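PDB 2OKX: rhamnosidase B from Bacillus sp., which probably hydrolyses terminal alpha-L-rhamnose residues from glycosides, as an inverting enzyme of glycoside hydrolase family 78. Local coordinates for residues Cys243-Thr248 and Arg365-Ala370; Val258-Pro263 and Ser269-Asp274; Val468-Glu473 and Asp854-Ser859; Asn547-Ile552 and Gln830-Asp835; Glu692-His697 and Ala738-Glu743. All coordinates share one frame; numbering follows the deposited sequence.

Interaction 1. Residues Cys243-Thr248 and Arg365-Ala370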
# COMPACT_ATOMS: atom_id res chain seq x y z
N CYS A 243 -2.93 13.23 -24.23
CA CYS A 243 -3.86 13.07 -25.33
C CYS A 243 -3.12 12.40 -26.48
O CYS A 243 -2.06 12.86 -26.89
CB CYS A 243 -4.36 14.45 -25.78
SG CYS A 243 -5.49 14.42 -27.17
N GLY A 244 -3.67 11.30 -26.98
CA GLY A 244 -3.01 10.60 -28.07
C GLY A 244 -3.54 9.19 -28.27
O GLY A 244 -4.55 8.81 -27.68
N TYR A 245 -2.85 8.42 -29.10
CA TYR A 245 -3.25 7.05 -29.39
C TYR A 245 -2.09 6.08 -29.35
O TYR A 245 -0.92 6.48 -29.32
CB TYR A 245 -3.85 6.93 -30.79
CG TYR A 245 -4.96 7.88 -31.15
CD1 TYR A 245 -4.68 9.20 -31.53
CD2 TYR A 245 -6.28 7.46 -31.14
CE1 TYR A 245 -5.70 10.07 -31.90
CE2 TYR A 245 -7.31 8.32 -31.50
CZ TYR A 245 -7.02 9.62 -31.88
OH TYR A 245 -8.04 10.47 -32.22
N VAL A 246 -2.42 4.80 -29.36
CA VAL A 246 -1.43 3.74 -29.45
C VAL A 246 -1.75 3.21 -30.83
O VAL A 246 -2.92 3.02 -31.16
CB VAL A 246 -1.66 2.62 -28.42
CG1 VAL A 246 -0.89 1.37 -28.85
CG2 VAL A 246 -1.17 3.07 -27.05
N ALA A 247 -0.73 2.96 -31.64
CA ALA A 247 -0.99 2.46 -32.99
C ALA A 247 -0.07 1.32 -33.39
O ALA A 247 1.11 1.30 -33.03
CB ALA A 247 -0.87 3.60 -33.99
N THR A 248 -0.62 0.39 -34.15
CA THR A 248 0.13 -0.75 -34.64
C THR A 248 -0.53 -1.29 -35.90
O THR A 248 -1.74 -1.13 -36.10
CB THR A 248 0.18 -1.90 -33.60
OG1 THR A 248 1.14 -2.88 -34.01
CG2 THR A 248 -1.19 -2.56 -33.47
N ARG A 365 -8.53 15.10 -33.28
CA ARG A 365 -9.93 14.91 -33.66
C ARG A 365 -10.16 14.32 -35.05
O ARG A 365 -11.12 13.59 -35.26
CB ARG A 365 -10.68 16.24 -33.55
CG ARG A 365 -10.86 16.74 -32.12
CD ARG A 365 -11.77 15.82 -31.32
NE ARG A 365 -11.94 16.30 -29.95
CZ ARG A 365 -12.74 15.73 -29.06
NH1 ARG A 365 -13.46 14.66 -29.39
NH2 ARG A 365 -12.84 16.23 -27.84
N ALA A 366 -9.29 14.66 -36.00
CA ALA A 366 -9.45 14.17 -37.36
C ALA A 366 -8.76 12.83 -37.61
O ALA A 366 -9.29 11.97 -38.30
CB ALA A 366 -8.92 15.21 -38.34
N LEU A 367 -7.57 12.69 -37.04
CA LEU A 367 -6.73 11.50 -37.21
C LEU A 367 -7.40 10.14 -37.37
O LEU A 367 -7.18 9.45 -38.37
CB LEU A 367 -5.70 11.44 -36.09
CG LEU A 367 -4.66 10.32 -36.17
CD1 LEU A 367 -4.16 10.15 -37.59
CD2 LEU A 367 -3.51 10.65 -35.24
N PRO A 368 -8.21 9.72 -36.39
CA PRO A 368 -8.85 8.40 -36.51
C PRO A 368 -9.40 8.09 -37.90
O PRO A 368 -8.93 7.18 -38.58
CB PRO A 368 -9.95 8.46 -35.46
CG PRO A 368 -9.35 9.32 -34.41
CD PRO A 368 -8.74 10.44 -35.22
N GLU A 369 -10.39 8.87 -38.33
CA GLU A 369 -11.01 8.66 -39.63
C GLU A 369 -10.18 9.17 -40.81
O GLU A 369 -10.34 8.71 -41.93
CB GLU A 369 -12.40 9.32 -39.65
CG GLU A 369 -13.46 8.61 -38.80
CD GLU A 369 -13.27 8.80 -37.30
OE1 GLU A 369 -14.03 8.18 -36.52
OE2 GLU A 369 -12.36 9.56 -36.89
N ALA A 370 -9.27 10.11 -40.54
CA ALA A 370 -8.43 10.69 -41.59
C ALA A 370 -7.25 9.81 -42.00
O ALA A 370 -6.58 10.09 -42.99
CB ALA A 370 -7.93 12.05 -41.15
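Y245 and P368 mark the closest backbone approach, 9.2 Å from CA to CA, so strand and helix are bridged by side chains alone, and no hydrogen bond joins the two segments. Y245 has its CG beside the backbone N and anti to the carbonyl carbon (chi1 -52°), which sends the phenol ring across the gap to the helix. There it runs past L367 in the opposite direction, Y245 CE1 lying 4.0 Å from L367 CD2, and crosses the pyrrolidine of P368 at about a right angle, with Y245 CZ 3.5 Å from P368 CG. Both partners meet the ring obliquely. The ring is fixed farther out by its hydroxyl, because Y245 OH is hydrogen-bonded to the carbonyl oxygen of Y364, one turn earlier in the helix, whose ring also meets that of Y245. The helix is kinked here: the N of P368 has no hydrogen to give, and E369 N, though it has one, also lacks a bond to the preceding turn. Some 138 Å² is buried in all. Behind this packing, strand 240-252 lies beside strand 297-309, where L302 touches Y245, and beside strand 338-340, where I340 touches L367; helix 362-370 rests on this sheet.

Interaction 2. Residues Val258-Pro263 and Ser269-Asp274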
# COMPACT_ATOMS: atom_id res chain seq x y z
N VAL A 258 -10.14 -11.92 -35.29
CA VAL A 258 -9.11 -11.51 -34.35
C VAL A 258 -9.79 -10.87 -33.15
O VAL A 258 -10.76 -10.13 -33.30
CB VAL A 258 -8.14 -10.49 -34.98
CG1 VAL A 258 -7.05 -10.12 -34.00
CG2 VAL A 258 -7.53 -11.07 -36.25
N THR A 259 -9.29 -11.17 -31.95
CA THR A 259 -9.88 -10.61 -30.75
C THR A 259 -8.90 -9.67 -30.07
O THR A 259 -7.77 -10.05 -29.76
CB THR A 259 -10.29 -11.71 -29.75
OG1 THR A 259 -11.21 -12.61 -30.37
CG2 THR A 259 -10.96 -11.09 -28.52
N LEU A 260 -9.33 -8.43 -29.85
CA LEU A 260 -8.49 -7.45 -29.17
C LEU A 260 -8.93 -7.49 -27.72
O LEU A 260 -10.12 -7.40 -27.43
CB LEU A 260 -8.71 -6.04 -29.73
CG LEU A 260 -8.48 -5.83 -31.23
CD1 LEU A 260 -8.71 -4.36 -31.56
CD2 LEU A 260 -7.06 -6.25 -31.61
N GLY A 261 -7.96 -7.64 -26.82
CA GLY A 261 -8.28 -7.70 -25.40
C GLY A 261 -7.67 -6.56 -24.61
O GLY A 261 -6.54 -6.16 -24.85
N PHE A 262 -8.44 -6.04 -23.67
CA PHE A 262 -7.99 -4.95 -22.82
C PHE A 262 -8.25 -5.34 -21.37
O PHE A 262 -9.31 -5.03 -20.81
CB PHE A 262 -8.73 -3.67 -23.20
CG PHE A 262 -8.39 -3.16 -24.57
CD1 PHE A 262 -7.26 -2.39 -24.78
CD2 PHE A 262 -9.18 -3.51 -25.67
CE1 PHE A 262 -6.90 -1.97 -26.06
CE2 PHE A 262 -8.83 -3.10 -26.96
CZ PHE A 262 -7.69 -2.32 -27.15
N PRO A 263 -7.29 -6.04 -20.75
CA PRO A 263 -7.38 -6.50 -19.36
C PRO A 263 -7.83 -5.41 -18.40
O PRO A 263 -8.58 -5.67 -17.46
CB PRO A 263 -5.96 -6.96 -19.07
CG PRO A 263 -5.50 -7.46 -20.40
CD PRO A 263 -5.98 -6.38 -21.32
N SER A 269 -11.46 7.27 -25.64
CA SER A 269 -12.80 7.21 -26.20
C SER A 269 -13.15 5.96 -27.00
O SER A 269 -14.32 5.68 -27.23
CB SER A 269 -13.05 8.44 -27.09
OG SER A 269 -12.17 8.43 -28.20
N GLY A 270 -12.14 5.21 -27.44
CA GLY A 270 -12.45 4.01 -28.20
C GLY A 270 -11.32 3.39 -29.00
O GLY A 270 -10.15 3.77 -28.86
N VAL A 271 -11.69 2.43 -29.83
CA VAL A 271 -10.74 1.71 -30.68
C VAL A 271 -11.18 1.81 -32.14
O VAL A 271 -12.36 1.63 -32.45
CB VAL A 271 -10.68 0.21 -30.28
CG1 VAL A 271 -9.78 -0.55 -31.26
CG2 VAL A 271 -10.16 0.06 -28.85
N TRP A 272 -10.23 2.10 -33.01
CA TRP A 272 -10.49 2.22 -34.44
C TRP A 272 -9.67 1.18 -35.20
O TRP A 272 -8.51 0.91 -34.87
CB TRP A 272 -10.10 3.62 -34.93
CG TRP A 272 -11.10 4.70 -34.62
CD1 TRP A 272 -12.03 5.22 -35.47
CD2 TRP A 272 -11.27 5.38 -33.37
NE1 TRP A 272 -12.77 6.19 -34.83
CE2 TRP A 272 -12.32 6.31 -33.54
CE3 TRP A 272 -10.63 5.31 -32.13
CZ2 TRP A 272 -12.75 7.16 -32.51
CZ3 TRP A 272 -11.06 6.15 -31.10
CH2 TRP A 272 -12.11 7.06 -31.30
N VAL A 273 -10.28 0.59 -36.23
CA VAL A 273 -9.61 -0.40 -37.07
C VAL A 273 -9.87 0.01 -38.51
O VAL A 273 -11.02 0.08 -38.95
CB VAL A 273 -10.17 -1.82 -36.83
CG1 VAL A 273 -9.54 -2.80 -37.80
CG2 VAL A 273 -9.89 -2.25 -35.39
N ASP A 274 -8.79 0.29 -39.24
CA ASP A 274 -8.91 0.72 -40.63
C ASP A 274 -9.75 2.00 -40.70
O ASP A 274 -10.53 2.19 -41.63
CB ASP A 274 -9.56 -0.38 -41.49
CG ASP A 274 -8.75 -1.66 -41.52
OD1 ASP A 274 -7.51 -1.57 -41.59
OD2 ASP A 274 -9.35 -2.75 -41.49
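V271 meets both L260 and F262 through its two methyl branches, and its side chain can be followed outward atom by atom. CB points toward strand 256-262 but touches nothing there itself; the fork beyond it makes the contact. CG1, anti to the backbone N (chi1 175°), ends 4.0 Å from L260 CD1, the two side chains meeting at a slant. CG2, on the side of the backbone N, turns instead to the phenyl ring: it is 3.8 Å from F262 CZ and 3.9 Å from F262 CE2, approaching the ring obliquely. One valine therefore divides its two methyls between residues two apart on the facing strand, each of which directs its CB inward. The contact is purely apolar and carries no hydrogen bond. The backbones stay well separated, L260 CA lying 9.6 Å from V271 CA, a spacing that fits packing between two sheets and excludes strand pairing. The ring of F262 also meets F316 with planes about 20° apart, while V271 touches Y290, so neighbouring strands extend the same apolar layer. Strand 256-262 pairs with 288-294 and 314-320, strand 271-273 with 297-309. Two antiparallel sheets packed face to face in this way form a beta-sandwich, consistent with the galactose-binding-like jelly roll to which domain D2 is related.

Interaction 3. Residues Val468-Glu473 and Asp854-Ser859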
# COMPACT_ATOMS: atom_id res chain seq x y z
N VAL A 468 -3.70 -12.70 -5.80
CA VAL A 468 -4.96 -11.97 -5.66
C VAL A 468 -5.43 -12.12 -4.22
O VAL A 468 -4.96 -13.00 -3.50
CB VAL A 468 -6.05 -12.48 -6.64
CG1 VAL A 468 -5.56 -12.32 -8.07
CG2 VAL A 468 -6.40 -13.93 -6.35
N GLU A 469 -6.35 -11.26 -3.80
CA GLU A 469 -6.88 -11.28 -2.44
C GLU A 469 -8.19 -12.04 -2.30
O GLU A 469 -8.48 -12.60 -1.24
CB GLU A 469 -7.16 -9.86 -1.95
CG GLU A 469 -6.03 -8.89 -2.01
CD GLU A 469 -6.41 -7.58 -1.35
OE1 GLU A 469 -7.33 -6.90 -1.85
OE2 GLU A 469 -5.80 -7.23 -0.32
N TYR A 470 -8.98 -12.03 -3.36
CA TYR A 470 -10.30 -12.63 -3.32
C TYR A 470 -10.74 -13.41 -4.55
O TYR A 470 -10.51 -13.01 -5.69
CB TYR A 470 -11.32 -11.50 -3.06
CG TYR A 470 -12.75 -11.96 -2.91
CD1 TYR A 470 -13.61 -12.03 -4.01
CD2 TYR A 470 -13.24 -12.34 -1.66
CE1 TYR A 470 -14.92 -12.49 -3.87
CE2 TYR A 470 -14.55 -12.79 -1.51
CZ TYR A 470 -15.38 -12.87 -2.61
OH TYR A 470 -16.67 -13.32 -2.45
N MET A 471 -11.39 -14.54 -4.29
CA MET A 471 -11.96 -15.37 -5.34
C MET A 471 -13.03 -16.25 -4.70
O MET A 471 -12.91 -16.64 -3.53
CB MET A 471 -10.89 -16.18 -6.08
CG MET A 471 -10.00 -17.09 -5.27
SD MET A 471 -8.52 -17.57 -6.25
CE MET A 471 -9.27 -18.47 -7.62
N ARG A 472 -14.09 -16.52 -5.45
CA ARG A 472 -15.19 -17.31 -4.94
C ARG A 472 -16.04 -17.92 -6.05
O ARG A 472 -16.50 -17.21 -6.94
CB ARG A 472 -16.09 -16.45 -4.05
CG ARG A 472 -17.33 -17.17 -3.51
CD ARG A 472 -18.33 -16.21 -2.87
NE ARG A 472 -19.52 -16.89 -2.37
CZ ARG A 472 -19.56 -17.61 -1.25
NH1 ARG A 472 -18.48 -17.74 -0.49
NH2 ARG A 472 -20.69 -18.22 -0.90
N GLU A 473 -16.22 -19.23 -5.99
CA GLU A 473 -17.05 -19.96 -6.94
C GLU A 473 -16.96 -19.54 -8.41
O GLU A 473 -17.97 -19.22 -9.03
CB GLU A 473 -18.50 -19.89 -6.46
CG GLU A 473 -18.69 -20.54 -5.08
CD GLU A 473 -20.09 -20.41 -4.53
OE1 GLU A 473 -20.39 -21.09 -3.52
OE2 GLU A 473 -20.90 -19.63 -5.07
N ASP A 854 -19.83 -3.91 -8.61
CA ASP A 854 -20.29 -5.17 -8.03
C ASP A 854 -19.26 -5.74 -7.06
O ASP A 854 -19.55 -6.67 -6.30
CB ASP A 854 -20.56 -6.20 -9.13
CG ASP A 854 -21.72 -5.80 -10.03
OD1 ASP A 854 -22.84 -5.60 -9.52
OD2 ASP A 854 -21.51 -5.69 -11.26
N MET A 855 -18.05 -5.19 -7.08
CA MET A 855 -17.00 -5.66 -6.19
C MET A 855 -17.37 -5.38 -4.74
O MET A 855 -17.94 -4.34 -4.43
CB MET A 855 -15.67 -4.96 -6.50
CG MET A 855 -15.15 -5.19 -7.90
SD MET A 855 -13.63 -4.28 -8.15
CE MET A 855 -12.84 -5.29 -9.45
N LEU A 856 -17.03 -6.32 -3.86
CA LEU A 856 -17.33 -6.15 -2.45
C LEU A 856 -16.54 -4.95 -1.93
O LEU A 856 -17.03 -4.18 -1.09
CB LEU A 856 -16.93 -7.42 -1.67
CG LEU A 856 -17.74 -8.68 -2.00
CD1 LEU A 856 -17.08 -9.92 -1.39
CD2 LEU A 856 -19.16 -8.50 -1.47
N THR A 857 -15.33 -4.79 -2.44
CA THR A 857 -14.42 -3.72 -2.04
C THR A 857 -13.21 -3.79 -2.97
O THR A 857 -13.05 -4.77 -3.70
CB THR A 857 -13.94 -3.95 -0.58
OG1 THR A 857 -13.03 -2.92 -0.18
CG2 THR A 857 -13.25 -5.31 -0.47
N ARG A 858 -12.37 -2.75 -2.96
CA ARG A 858 -11.17 -2.79 -3.80
C ARG A 858 -10.17 -3.63 -3.03
O ARG A 858 -9.94 -4.80 -3.34
CB ARG A 858 -10.60 -1.39 -4.03
CG ARG A 858 -9.30 -1.41 -4.84
CD ARG A 858 -8.56 -0.08 -4.86
NE ARG A 858 -8.15 0.36 -3.52
CZ ARG A 858 -7.00 0.99 -3.27
NH1 ARG A 858 -6.15 1.23 -4.26
NH2 ARG A 858 -6.71 1.38 -2.04
N SER A 859 -9.58 -3.03 -2.00
CA SER A 859 -8.63 -3.71 -1.14
C SER A 859 -9.39 -4.50 -0.07
O SER A 859 -10.34 -3.99 0.54
CB SER A 859 -7.71 -2.70 -0.46
OG SER A 859 -7.06 -3.27 0.65
O HOH W 1 -8.47 -7.07 -4.31
O HOH W 2 -5.01 -4.88 0.46
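Y470 and L856 cross at about a right angle, the leucine methyl CD1 lying obliquely to the ring, 3.6 Å from Y470 CZ. With CG anti to the backbone N (chi1 -177°), the tyrosine extends toward the 854-859 loop, and the ring of H860 meets it nearly parallel, at about 15°. E469 leaves the backbone in a different direction from Y470, and its extended chain brings the carboxylate to the loop backbone, E469 OE1 being 3.5 Å from S859 CA. Two waters complete the link. One donates to E469 OE1 at 2.7 Å and to R858 O at 2.9 Å; the other donates to E469 OE2 at 2.6 Å and is hydrogen-bonded to S859 OG. H860 N adds a direct bond to OE1. R858 forms salt bridges with E841 and E572 and lies close to a bound glycerol, probably from the crystallisation liquor, though such molecules can mark pockets. The arrangement is an interdomain interface, joining the concanavalin-like beta domain to the six-hairpin glycosidase domain.

Interaction 4. Residues Asn547-Ile552 and Gln830-Asp835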
# COMPACT_ATOMS: atom_id res chain seq x y z
N ASN A 547 -15.49 -12.49 18.40
CA ASN A 547 -14.13 -13.01 18.52
C ASN A 547 -13.46 -13.07 17.15
O ASN A 547 -12.28 -12.74 17.00
CB ASN A 547 -14.12 -14.42 19.11
CG ASN A 547 -14.55 -14.44 20.55
OD1 ASN A 547 -14.58 -13.39 21.21
ND2 ASN A 547 -14.87 -15.62 21.06
N ALA A 548 -14.23 -13.48 16.14
CA ALA A 548 -13.70 -13.58 14.79
C ALA A 548 -13.42 -12.20 14.21
O ALA A 548 -12.45 -12.02 13.47
CB ALA A 548 -14.68 -14.34 13.90
N THR A 549 -14.25 -11.21 14.54
CA THR A 549 -14.04 -9.87 14.02
C THR A 549 -12.77 -9.29 14.62
O THR A 549 -12.04 -8.55 13.96
CB THR A 549 -15.23 -8.90 14.31
OG1 THR A 549 -15.30 -8.62 15.71
CG2 THR A 549 -16.55 -9.53 13.86
N TRP A 550 -12.49 -9.65 15.88
CA TRP A 550 -11.29 -9.18 16.55
C TRP A 550 -10.07 -9.83 15.89
O TRP A 550 -9.05 -9.18 15.65
CB TRP A 550 -11.31 -9.56 18.04
CG TRP A 550 -10.24 -8.85 18.85
CD1 TRP A 550 -10.34 -7.63 19.47
CD2 TRP A 550 -8.90 -9.30 19.08
NE1 TRP A 550 -9.15 -7.30 20.06
CE2 TRP A 550 -8.25 -8.31 19.84
CE3 TRP A 550 -8.19 -10.45 18.71
CZ2 TRP A 550 -6.91 -8.43 20.24
CZ3 TRP A 550 -6.86 -10.57 19.10
CH2 TRP A 550 -6.24 -9.57 19.86
N GLU A 551 -10.20 -11.12 15.60
CA GLU A 551 -9.13 -11.89 14.97
C GLU A 551 -8.73 -11.29 13.62
O GLU A 551 -7.55 -11.08 13.36
CB GLU A 551 -9.60 -13.34 14.80
CG GLU A 551 -8.53 -14.33 14.41
CD GLU A 551 -7.46 -14.48 15.48
OE1 GLU A 551 -7.80 -14.52 16.68
OE2 GLU A 551 -6.27 -14.58 15.11
N ILE A 552 -9.69 -10.99 12.75
CA ILE A 552 -9.31 -10.42 11.46
C ILE A 552 -8.82 -8.99 11.60
O ILE A 552 -8.00 -8.53 10.80
CB ILE A 552 -10.46 -10.50 10.41
CG1 ILE A 552 -11.65 -9.64 10.83
CG2 ILE A 552 -10.89 -11.94 10.22
CD1 ILE A 552 -12.73 -9.54 9.75
N GLN A 830 -20.58 -9.49 7.68
CA GLN A 830 -20.75 -9.64 6.24
C GLN A 830 -19.39 -9.95 5.59
O GLN A 830 -19.32 -10.64 4.58
CB GLN A 830 -21.36 -8.38 5.63
CG GLN A 830 -20.39 -7.22 5.46
CD GLN A 830 -21.03 -6.02 4.78
OE1 GLN A 830 -21.70 -6.15 3.76
NE2 GLN A 830 -20.82 -4.83 5.35
N MET A 831 -18.31 -9.43 6.18
CA MET A 831 -16.98 -9.68 5.65
C MET A 831 -16.66 -11.16 5.86
O MET A 831 -16.18 -11.84 4.95
CB MET A 831 -15.93 -8.84 6.39
CG MET A 831 -16.06 -7.35 6.16
SD MET A 831 -14.79 -6.46 7.05
CE MET A 831 -15.56 -4.84 7.21
N LEU A 832 -16.93 -11.64 7.07
CA LEU A 832 -16.69 -13.03 7.42
C LEU A 832 -17.55 -13.98 6.59
O LEU A 832 -17.16 -15.13 6.35
CB LEU A 832 -16.96 -13.24 8.91
CG LEU A 832 -15.93 -12.56 9.82
CD1 LEU A 832 -16.45 -12.49 11.25
CD2 LEU A 832 -14.61 -13.33 9.75
N ARG A 833 -18.72 -13.52 6.16
CA ARG A 833 -19.60 -14.36 5.36
C ARG A 833 -18.87 -14.76 4.09
O ARG A 833 -19.02 -15.88 3.60
CB ARG A 833 -20.89 -13.61 5.02
CG ARG A 833 -21.94 -14.47 4.29
CD ARG A 833 -21.82 -14.37 2.76
NE ARG A 833 -22.74 -15.29 2.08
CZ ARG A 833 -22.52 -16.59 1.92
NH1 ARG A 833 -21.40 -17.14 2.39
NH2 ARG A 833 -23.41 -17.35 1.30
N TYR A 834 -18.06 -13.84 3.55
CA TYR A 834 -17.30 -14.11 2.34
C TYR A 834 -15.89 -14.62 2.64
O TYR A 834 -14.98 -14.48 1.82
CB TYR A 834 -17.26 -12.86 1.45
CG TYR A 834 -18.61 -12.49 0.90
CD1 TYR A 834 -19.42 -11.55 1.54
CD2 TYR A 834 -19.12 -13.14 -0.22
CE1 TYR A 834 -20.71 -11.26 1.07
CE2 TYR A 834 -20.40 -12.86 -0.70
CZ TYR A 834 -21.19 -11.93 -0.05
OH TYR A 834 -22.47 -11.68 -0.50
N ASP A 835 -15.72 -15.20 3.82
CA ASP A 835 -14.45 -15.77 4.26
C ASP A 835 -13.28 -14.79 4.35
O ASP A 835 -12.14 -15.15 4.09
CB ASP A 835 -14.08 -16.95 3.35
CG ASP A 835 -12.99 -17.83 3.95
OD1 ASP A 835 -12.97 -17.99 5.18
OD2 ASP A 835 -12.17 -18.38 3.18
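L832 carries the apolar contact, splitting its two methyls over one side of helix 544-559. CD1 approaches A548 CB at 3.7 Å and T549 CG2 at 3.9 Å, while CD2 lies 4.0 Å from I552 CG2. These partners span a single turn, and L832 accounts for 81 of the 191 Å² buried. Its chain meets T549 at about a right angle and I552 obliquely. No hydrogen bond crosses the contact; the polar groups are paired elsewhere. T549 has OG1 between the backbone N and the carbonyl carbon (chi1 69°), where it is hydrogen-bonded to L546 O, leaving CG2 for the leucine. The helix of L832 ends in a Schellman motif: D835, with positive phi (61°), is the C-prime residue, D835 N lies 2.9 Å from L832 O, and A836 N bonds M831 O. The charge of D835 is paired with R506. Helix 868-876 packs on T549, through P868 and L872. Helical segments 278 residues apart in sequence, packed through side chains, fit the alpha/alpha barrel of six-hairpin glycosidases.

Interaction 5. Residues Glu692-His697 and Ala738-Glu743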
# COMPACT_ATOMS: atom_id res chain seq x y z
N GLU A 692 -14.44 21.97 -4.41
CA GLU A 692 -14.83 23.37 -4.47
C GLU A 692 -14.52 24.27 -3.28
O GLU A 692 -13.37 24.67 -3.09
CB GLU A 692 -16.33 23.48 -4.78
CG GLU A 692 -16.72 22.95 -6.15
CD GLU A 692 -18.20 23.10 -6.41
OE1 GLU A 692 -18.66 22.69 -7.51
OE2 GLU A 692 -18.91 23.61 -5.52
N GLY A 693 -15.54 24.58 -2.49
CA GLY A 693 -15.33 25.48 -1.37
C GLY A 693 -15.41 25.02 0.07
O GLY A 693 -14.47 24.41 0.58
N ILE A 694 -16.53 25.32 0.71
CA ILE A 694 -16.74 24.99 2.12
C ILE A 694 -17.34 23.62 2.40
O ILE A 694 -18.55 23.43 2.29
CB ILE A 694 -17.64 26.06 2.79
CG1 ILE A 694 -17.10 27.46 2.50
CG2 ILE A 694 -17.69 25.83 4.29
CD1 ILE A 694 -17.98 28.58 3.02
N VAL A 695 -16.49 22.67 2.76
CA VAL A 695 -16.94 21.32 3.08
C VAL A 695 -17.06 21.23 4.60
O VAL A 695 -16.09 21.42 5.33
CB VAL A 695 -15.95 20.26 2.56
CG1 VAL A 695 -16.47 18.86 2.86
CG2 VAL A 695 -15.75 20.44 1.06
N THR A 696 -18.27 20.94 5.07
CA THR A 696 -18.54 20.89 6.50
C THR A 696 -17.67 19.96 7.35
O THR A 696 -17.08 20.41 8.33
CB THR A 696 -20.03 20.55 6.76
OG1 THR A 696 -20.86 21.46 6.04
CG2 THR A 696 -20.35 20.68 8.25
N HIS A 697 -17.54 18.69 6.96
CA HIS A 697 -16.74 17.78 7.78
C HIS A 697 -15.33 18.26 8.11
O HIS A 697 -14.90 18.14 9.26
CB HIS A 697 -16.72 16.36 7.18
CG HIS A 697 -16.12 16.26 5.81
ND1 HIS A 697 -14.83 16.66 5.53
CD2 HIS A 697 -16.62 15.75 4.66
CE1 HIS A 697 -14.56 16.40 4.26
NE2 HIS A 697 -15.63 15.85 3.71
N ALA A 738 -23.82 28.74 12.97
CA ALA A 738 -24.60 29.86 12.44
C ALA A 738 -24.90 29.75 10.95
O ALA A 738 -25.95 30.20 10.49
CB ALA A 738 -23.86 31.17 12.71
N VAL A 739 -24.00 29.13 10.19
CA VAL A 739 -24.17 29.01 8.75
C VAL A 739 -24.52 27.62 8.22
O VAL A 739 -25.54 27.45 7.54
CB VAL A 739 -22.89 29.48 8.02
CG1 VAL A 739 -23.11 29.45 6.51
CG2 VAL A 739 -22.49 30.87 8.49
N LEU A 740 -23.68 26.64 8.53
CA LEU A 740 -23.86 25.28 8.04
C LEU A 740 -25.01 24.44 8.59
O LEU A 740 -25.17 23.28 8.20
CB LEU A 740 -22.54 24.52 8.20
CG LEU A 740 -21.40 25.17 7.41
CD1 LEU A 740 -20.09 24.45 7.69
CD2 LEU A 740 -21.74 25.13 5.92
N TRP A 741 -25.82 25.00 9.48
CA TRP A 741 -26.94 24.25 10.04
C TRP A 741 -28.26 24.58 9.35
O TRP A 741 -28.54 25.73 9.02
CB TRP A 741 -27.06 24.53 11.55
CG TRP A 741 -28.26 23.90 12.19
CD1 TRP A 741 -29.50 24.47 12.35
CD2 TRP A 741 -28.35 22.59 12.77
NE1 TRP A 741 -30.35 23.59 12.98
CE2 TRP A 741 -29.67 22.43 13.25
CE3 TRP A 741 -27.44 21.53 12.92
CZ2 TRP A 741 -30.10 21.25 13.87
CZ3 TRP A 741 -27.87 20.36 13.54
CH2 TRP A 741 -29.19 20.23 14.01
N ASP A 742 -29.08 23.55 9.13
CA ASP A 742 -30.38 23.71 8.49
C ASP A 742 -31.48 23.43 9.51
O ASP A 742 -31.57 22.33 10.05
CB ASP A 742 -30.53 22.74 7.31
CG ASP A 742 -31.78 23.01 6.49
OD1 ASP A 742 -31.83 24.06 5.82
OD2 ASP A 742 -32.71 22.17 6.52
N GLU A 743 -32.32 24.44 9.76
CA GLU A 743 -33.40 24.30 10.73
C GLU A 743 -34.46 23.28 10.32
O GLU A 743 -34.89 22.46 11.13
CB GLU A 743 -34.06 25.65 10.98
CG GLU A 743 -33.15 26.66 11.67
CD GLU A 743 -32.75 26.22 13.07
OE1 GLU A 743 -31.94 26.93 13.70
OE2 GLU A 743 -33.25 25.18 13.54
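T696 turns OG1 beside its backbone N and CG2 anti to it (chi1 -53°), and L740 holds CG anti to its carbonyl carbon (chi1 -60°); these torsions bring the two side chains together tip to tip. The setting is the mainly helical six-hairpin glycosidase domain, where a small three-stranded antiparallel sheet lies at the helix ends: T696 opens helix 696-715, just after the N-cap position of V695, and L740 follows helix 723-739. L740 CD1 fits into the fork of the threonine, 3.5 Å from T696 OG1 and 3.8 Å from T696 CG2, while CD2 lies 3.8 Å from OG1. The hydroxyl has its polar partner elsewhere: T696 OG1 is hydrogen-bonded to I749 O. Strand 747-752 runs between strands 694-695 and 741-742 in that sheet, and its residues I749 and I752 touch L740. A closest CA-CA distance of 7.1 Å, between T696 and L740, agrees with side-chain packing without direct pairing. I694 borders the contact, its CG2 lying 4.4 Å from L740 CD1.

Interactions 1 and 2 form one neighbourhood in domain D2: their centres are 13 Å apart, interaction 2 is nested along the chain inside the loop closed by interaction 1, and E369 OE1 of helix 362-370 meets W272 NE1 at 2.9 Å, a probable hydrogen bond. Interactions 3 and 4, with centres 15 Å apart, also touch, since Y834 packs against both Y470 and L856; thus the end of helix 817-833 borders the domain interface. Interaction 5 shares the glycosidase domain with interaction 4 but lies about 37 Å away between centres. Interaction 5 is nested inside interaction 4, and both inside interaction 3. Only interaction 3 joins two family domains; the others pack within one.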